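Local coordinates for N-acetylneuraminic acid (Sialic acid) synthetase (Leptospira borgpetersenii serovar Hardjo-bovis, PDB 6NCS), which probably condenses an N-acylated mannosamine or its phosphate with phosphoenolpyruvate to form sialic acid or its 9-phosphate, using a bound manganese ion, at residues L78-P81 / A82-G85; L91-E94 / R95-K99; P107-V110 / P111-N114. All coordinates share one frame; numbering follows the deposited sequence. Where two conformers were deposited one is given.

Contact 1 of 3, residues L78-P81 / A82-G85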
# COMPACT_ATOMS: atom_id res chain seq x y z
N LEU A 78 -8.61 -30.05 -22.28
CA LEU A 78 -7.46 -29.64 -21.48
C LEU A 78 -7.69 -29.89 -20.00
O LEU A 78 -6.79 -30.34 -19.29
CB LEU A 78 -7.15 -28.16 -21.73
CG LEU A 78 -6.01 -27.60 -20.87
CD1 LEU A 78 -4.66 -27.99 -21.45
CD2 LEU A 78 -6.13 -26.09 -20.70
N VAL A 79 -8.89 -29.58 -19.50
CA VAL A 79 -9.14 -29.67 -18.06
C VAL A 79 -9.77 -31.00 -17.64
O VAL A 79 -9.84 -31.27 -16.44
CB VAL A 79 -10.03 -28.51 -17.56
CG1 VAL A 79 -9.39 -27.16 -17.88
CG2 VAL A 79 -11.43 -28.61 -18.14
N LYS A 80 -10.23 -31.81 -18.59
CA LYS A 80 -10.79 -33.11 -18.24
C LYS A 80 -9.87 -33.96 -17.37
O LYS A 80 -10.34 -34.53 -16.38
CB LYS A 80 -11.19 -33.86 -19.51
CG LYS A 80 -12.15 -35.01 -19.25
CD LYS A 80 -13.30 -34.50 -18.41
CE LYS A 80 -14.52 -35.37 -18.49
NZ LYS A 80 -15.68 -34.70 -17.85
N PRO A 81 -8.56 -34.10 -17.68
CA PRO A 81 -7.71 -34.96 -16.84
C PRO A 81 -7.53 -34.46 -15.42
O PRO A 81 -7.20 -35.27 -14.55
CB PRO A 81 -6.37 -34.97 -17.59
CG PRO A 81 -6.72 -34.64 -18.98
CD PRO A 81 -7.85 -33.67 -18.89
N ALA A 82 -7.72 -33.18 -15.16
CA ALA A 82 -7.47 -32.61 -13.84
C ALA A 82 -8.68 -32.66 -12.93
O ALA A 82 -8.62 -32.14 -11.82
CB ALA A 82 -6.98 -31.16 -13.98
N GLU A 83 -9.78 -33.29 -13.36
CA GLU A 83 -10.94 -33.41 -12.49
C GLU A 83 -10.62 -34.33 -11.32
O GLU A 83 -10.06 -35.41 -11.50
CB GLU A 83 -12.14 -33.96 -13.27
CG GLU A 83 -12.79 -32.95 -14.20
CD GLU A 83 -14.08 -33.47 -14.82
OE1 GLU A 83 -14.68 -34.41 -14.25
OE2 GLU A 83 -14.49 -32.95 -15.88
N PHE A 84 -10.98 -33.89 -10.12
CA PHE A 84 -10.97 -34.73 -8.93
C PHE A 84 -12.39 -34.94 -8.44
O PHE A 84 -13.26 -34.09 -8.64
CB PHE A 84 -10.14 -34.11 -7.80
CG PHE A 84 -8.66 -34.32 -7.95
CD1 PHE A 84 -8.15 -35.46 -8.56
CD2 PHE A 84 -7.77 -33.37 -7.46
CE1 PHE A 84 -6.79 -35.64 -8.69
CE2 PHE A 84 -6.40 -33.56 -7.58
CZ PHE A 84 -5.91 -34.69 -8.20
N GLY A 85 -12.62 -36.06 -7.78
CA GLY A 85 -13.92 -36.32 -7.21
C GLY A 85 -13.87 -36.47 -5.71
O GLY A 85 -12.82 -36.26 -5.10
O HOH W 1 -9.05 -36.93 -13.43
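The carbonyl of Val79 turns onto Ala82, and its O accepts the amide N-H of that residue at 3.1 Å between Val79 O and Ala82 N. The hydrogen bond spans three residues and is bent, 141° at the hydrogen. Tyr63 OH is a second partner of the same oxygen, while the buried side chain of Val79 packs on Leu34 and Phe69. Lys80 follows with two links to Glu83. Its own carbonyl takes a weak bond from the amide, 3.3 Å from Glu83 N to Lys80 O, and its side chain forms a salt bridge, 2.9 Å from Lys80 NZ to Glu83 OE2. The ammonium meets the syn side of the carboxylate but 33° out of its plane. A bend at chi2 of Lys80 (50°) brings the aliphatic part in as well, and Lys80 CD lies 3.2 Å from Glu83 OE2. These overlapping turns carry the chain out of helix 73-79 towards helix 86-98, in the connection that follows the second strand of the TIM barrel. Glu66 gives the ammonium of Lys80 a second carboxylate and Ser65 OG bonds to Glu83 OE2, so the pair is anchored to the start of helix 65-69. The carbonyl of Pro81 is joined to that of Glu83 through one water, which donates to Pro81 O and to Glu83 O, each at 2.7 Å.

Contact 2 of 3, residues L91-E94 / R95-K99; sequences LLKE and RSQKK
Regular i to i+4 hydrogen bonds run from Arg95 N to Leu91 O, Ser96 N to Leu92 O, Gln97 N to Lys93 O and Lys98 N to Glu94 O, each close to 3.0 Å. They form the last turns of helix 86-98, one of the outer helices of the TIM barrel, which leads into strand 102-107. On the buried face, Ser96 adds its hydroxyl to the backbone pattern, donating from Ser96 OG to Leu92 O at 2.9 Å. The serine's chi1 of -64° sets OG beside its own backbone N and turns it back along the helix. The carbonyl of Leu92 is thereby held twice by one residue, the hydroxyl and the amide of Ser96 reaching it from opposite faces of its plane. This satisfies the hydroxyl inside an apolar layer: Leu92 packs on Ala43, Leu44 and Ile47 of helix 40-52 and on Phe60, and Ser96 rests against Ile58 and Phe103. Arg95 lies along another side of the helix. Bends at chi2 and chi3 fold its chain, and Arg95 NH1 makes a salt bridge with Asp48 of helix 40-52. Lys93 and Gln97 are paired one turn apart on the more open side, where Lys93 also leans on Phe103. The lysine chain is extended as far as CE and then bends at chi4 (-72°). The pairing need not be permanent: in one of two conformers modelled for Gln97 the ammonium donates to the amide oxygen, Lys93 NZ lying 2.9 Å from Gln97 OE1 at a C=O...N angle of 162°.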
# COMPACT_ATOMS: atom_id res chain seq x y z
N LEU A 91 -9.00 -37.58 0.42
CA LEU A 91 -7.58 -37.83 0.66
C LEU A 91 -6.79 -36.53 0.77
O LEU A 91 -5.88 -36.42 1.60
CB LEU A 91 -7.01 -38.70 -0.45
CG LEU A 91 -7.53 -40.14 -0.48
CD1 LEU A 91 -7.08 -40.84 -1.75
CD2 LEU A 91 -7.04 -40.86 0.76
N LEU A 92 -7.11 -35.54 -0.08
CA LEU A 92 -6.42 -34.25 0.00
C LEU A 92 -6.77 -33.51 1.29
O LEU A 92 -5.89 -32.90 1.91
CB LEU A 92 -6.77 -33.40 -1.21
CG LEU A 92 -6.32 -33.98 -2.56
CD1 LEU A 92 -6.82 -33.10 -3.70
CD2 LEU A 92 -4.81 -34.13 -2.62
N LYS A 93 -8.04 -33.55 1.70
CA LYS A 93 -8.41 -32.93 2.97
C LYS A 93 -7.69 -33.60 4.14
O LYS A 93 -7.25 -32.93 5.09
CB LYS A 93 -9.92 -32.99 3.15
CG LYS A 93 -10.45 -32.27 4.38
CD LYS A 93 -11.96 -32.10 4.29
CE LYS A 93 -12.56 -31.51 5.57
NZ LYS A 93 -12.56 -32.48 6.69
N GLU A 94 -7.55 -34.93 4.09
CA GLU A 94 -6.90 -35.65 5.18
C GLU A 94 -5.42 -35.29 5.27
O GLU A 94 -4.90 -35.06 6.37
CB GLU A 94 -7.08 -37.16 4.98
CG GLU A 94 -6.05 -38.02 5.71
CD GLU A 94 -6.18 -39.50 5.39
OE1 GLU A 94 -6.91 -40.21 6.12
OE2 GLU A 94 -5.56 -39.95 4.40
N ARG A 95 -4.73 -35.25 4.14
CA ARG A 95 -3.32 -34.86 4.15
C ARG A 95 -3.16 -33.42 4.64
O ARG A 95 -2.22 -33.11 5.37
CB ARG A 95 -2.71 -35.00 2.75
CG ARG A 95 -1.28 -34.46 2.64
CD ARG A 95 -0.28 -35.33 3.40
NE ARG A 95 -0.22 -36.66 2.81
CZ ARG A 95 0.56 -37.00 1.79
NH1 ARG A 95 1.37 -36.11 1.25
NH2 ARG A 95 0.52 -38.24 1.31
N SER A 96 -4.09 -32.54 4.24
CA SER A 96 -4.02 -31.16 4.70
C SER A 96 -4.16 -31.07 6.21
O SER A 96 -3.41 -30.34 6.87
CB SER A 96 -5.11 -30.33 4.00
OG SER A 96 -4.88 -30.29 2.60
N GLN A 97 -5.10 -31.81 6.80
CA GLN A 97 -5.25 -31.78 8.25
C GLN A 97 -3.99 -32.30 8.93
O GLN A 97 -3.55 -31.75 9.95
CB GLN A 97 -6.47 -32.59 8.67
CG GLN A 97 -7.75 -32.09 8.03
CD GLN A 97 -9.00 -32.67 8.65
OE1 GLN A 97 -10.00 -32.86 7.96
NE2 GLN A 97 -8.96 -32.93 9.95
N LYS A 98 -3.39 -33.36 8.38
CA LYS A 98 -2.18 -33.94 8.95
C LYS A 98 -1.02 -32.95 8.92
O LYS A 98 -0.18 -32.94 9.83
CB LYS A 98 -1.81 -35.21 8.18
CG LYS A 98 -0.48 -35.84 8.55
CD LYS A 98 -0.34 -37.21 7.90
CE LYS A 98 1.11 -37.68 7.87
NZ LYS A 98 1.81 -37.31 6.60
N LYS A 99 -0.95 -32.11 7.89
CA LYS A 99 0.13 -31.15 7.73
C LYS A 99 -0.21 -29.77 8.28
O LYS A 99 0.57 -28.83 8.09
CB LYS A 99 0.51 -31.05 6.25
CG LYS A 99 1.14 -32.33 5.67
CD LYS A 99 2.26 -32.84 6.56
CE LYS A 99 3.07 -33.92 5.87
NZ LYS A 99 4.29 -33.36 5.21

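Contact 3 of 3, residues P107-V110 / P111-N114; sequences PFDV and PNLN
Asp109 grips Asn112 through a single carboxylate oxygen that takes two hydrogen bonds. The backbone amide approaches nearly end-on to the C-O bond, with Asn112 N 2.9 Å from Asp109 OD1. The side-chain amide comes from the syn side, again 2.9 Å between Asn112 ND2 and Asp109 OD1, and 27° out of the carboxylate plane. The two flat groups are only 19° apart in orientation, and the oxygen lies close to the plane of the asparagine amide, so this second bond fixes the rotation of both side chains. Asp109 can reach forward because its CG sits between its backbone N and carbonyl carbon (chi1 57°), which swings the carboxylate over the first turn. The backbone then takes up the helical pattern: Leu113 N bonds to Asp109 O at 3.0 Å, and Asn114 N to Val110 O at 2.9 Å.

Around this polar core, Pro111 sets its ring across the aspartate side chain at about a right angle, Pro111 CD lying 3.5 Å from Asp109 OD1. On the buried side Pro107 closes against Leu113, with 3.8 Å between Pro107 CB and Leu113 CB. Leu113 continues onto Leu136 and Ala140 of helix 134-143, and Val110 packs on Thr135 and Ala139. Phe108, between Pro107 and Asp109 in the chain, meets Arg68 in a cation-pi contact, and its carbonyl accepts from Arg288 of the second subunit. Asp109 is thus the N-cap of helix 110-118, where strand 102-107 of the TIM barrel passes through a short loop into the helix that follows it.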
# COMPACT_ATOMS: atom_id res chain seq x y z
N PRO A 107 -16.01 -24.72 -5.89
CA PRO A 107 -16.99 -25.45 -6.70
C PRO A 107 -17.42 -24.62 -7.89
O PRO A 107 -17.55 -23.39 -7.81
CB PRO A 107 -18.16 -25.66 -5.73
CG PRO A 107 -18.13 -24.42 -4.89
CD PRO A 107 -16.63 -24.12 -4.70
N PHE A 108 -17.66 -25.28 -9.01
CA PHE A 108 -18.12 -24.60 -10.20
C PHE A 108 -19.57 -24.92 -10.53
O PHE A 108 -20.10 -24.38 -11.50
CB PHE A 108 -17.22 -24.94 -11.40
CG PHE A 108 -15.89 -24.23 -11.36
CD1 PHE A 108 -14.89 -24.63 -10.48
CD2 PHE A 108 -15.64 -23.14 -12.19
CE1 PHE A 108 -13.67 -23.96 -10.43
CE2 PHE A 108 -14.42 -22.47 -12.14
CZ PHE A 108 -13.44 -22.88 -11.27
N ASP A 109 -20.21 -25.77 -9.73
CA ASP A 109 -21.64 -26.03 -9.88
C ASP A 109 -22.17 -26.49 -8.53
O ASP A 109 -21.41 -26.70 -7.58
CB ASP A 109 -21.92 -27.06 -10.99
CG ASP A 109 -21.21 -28.40 -10.79
OD1 ASP A 109 -20.91 -28.80 -9.65
OD2 ASP A 109 -20.96 -29.07 -11.81
N VAL A 110 -23.48 -26.65 -8.46
CA VAL A 110 -24.14 -26.97 -7.19
C VAL A 110 -23.82 -28.40 -6.75
O VAL A 110 -23.59 -28.62 -5.55
CB VAL A 110 -25.65 -26.73 -7.29
CG1 VAL A 110 -26.38 -27.33 -6.10
CG2 VAL A 110 -25.92 -25.22 -7.37
N PRO A 111 -23.78 -29.41 -7.64
CA PRO A 111 -23.39 -30.75 -7.17
C PRO A 111 -22.02 -30.78 -6.53
O PRO A 111 -21.84 -31.46 -5.51
CB PRO A 111 -23.44 -31.60 -8.45
CG PRO A 111 -24.50 -30.93 -9.27
CD PRO A 111 -24.29 -29.46 -9.03
N ASN A 112 -21.05 -30.06 -7.09
CA ASN A 112 -19.73 -30.02 -6.48
C ASN A 112 -19.74 -29.25 -5.17
O ASN A 112 -19.05 -29.64 -4.22
CB ASN A 112 -18.72 -29.41 -7.46
CG ASN A 112 -18.12 -30.45 -8.39
OD1 ASN A 112 -17.25 -31.23 -7.99
ND2 ASN A 112 -18.59 -30.48 -9.63
N LEU A 113 -20.51 -28.17 -5.08
CA LEU A 113 -20.64 -27.45 -3.82
C LEU A 113 -21.21 -28.36 -2.74
O LEU A 113 -20.72 -28.37 -1.60
CB LEU A 113 -21.52 -26.21 -4.00
CG LEU A 113 -21.65 -25.22 -2.84
CD1 LEU A 113 -21.96 -23.83 -3.37
CD2 LEU A 113 -22.74 -25.63 -1.86
N ASN A 114 -22.28 -29.10 -3.06
CA ASN A 114 -22.87 -30.00 -2.09
C ASN A 114 -21.86 -31.05 -1.63
O ASN A 114 -21.81 -31.40 -0.44
CB ASN A 114 -24.10 -30.69 -2.68
CG ASN A 114 -25.27 -29.75 -2.87
OD1 ASN A 114 -25.32 -28.69 -2.26
ND2 ASN A 114 -26.22 -30.14 -3.72

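The three contacts follow one another in series, with none nested or crossed; contacts 1 and 3 are formed at helix ends and contact 2 within a helix, and none closes a long loop. Contact 1 carries the chain from helix 73-79 into helix 86-98. Contact 2 lies in the last turns of that helix, and the two touch through Phe84 and Leu92, whose CD2 and CD1 are 3.9 Å apart. Strand 102-107 runs parallel to strand 57-62 in the barrel wall, and contact 3 begins helix 110-118 beyond the strand's C-terminal end. Contacts 1 and 3 lie on the same side of the chain's centre, their nearest atoms about 5 Å apart, whereas contacts 2 and 3 stay about 11 Å apart.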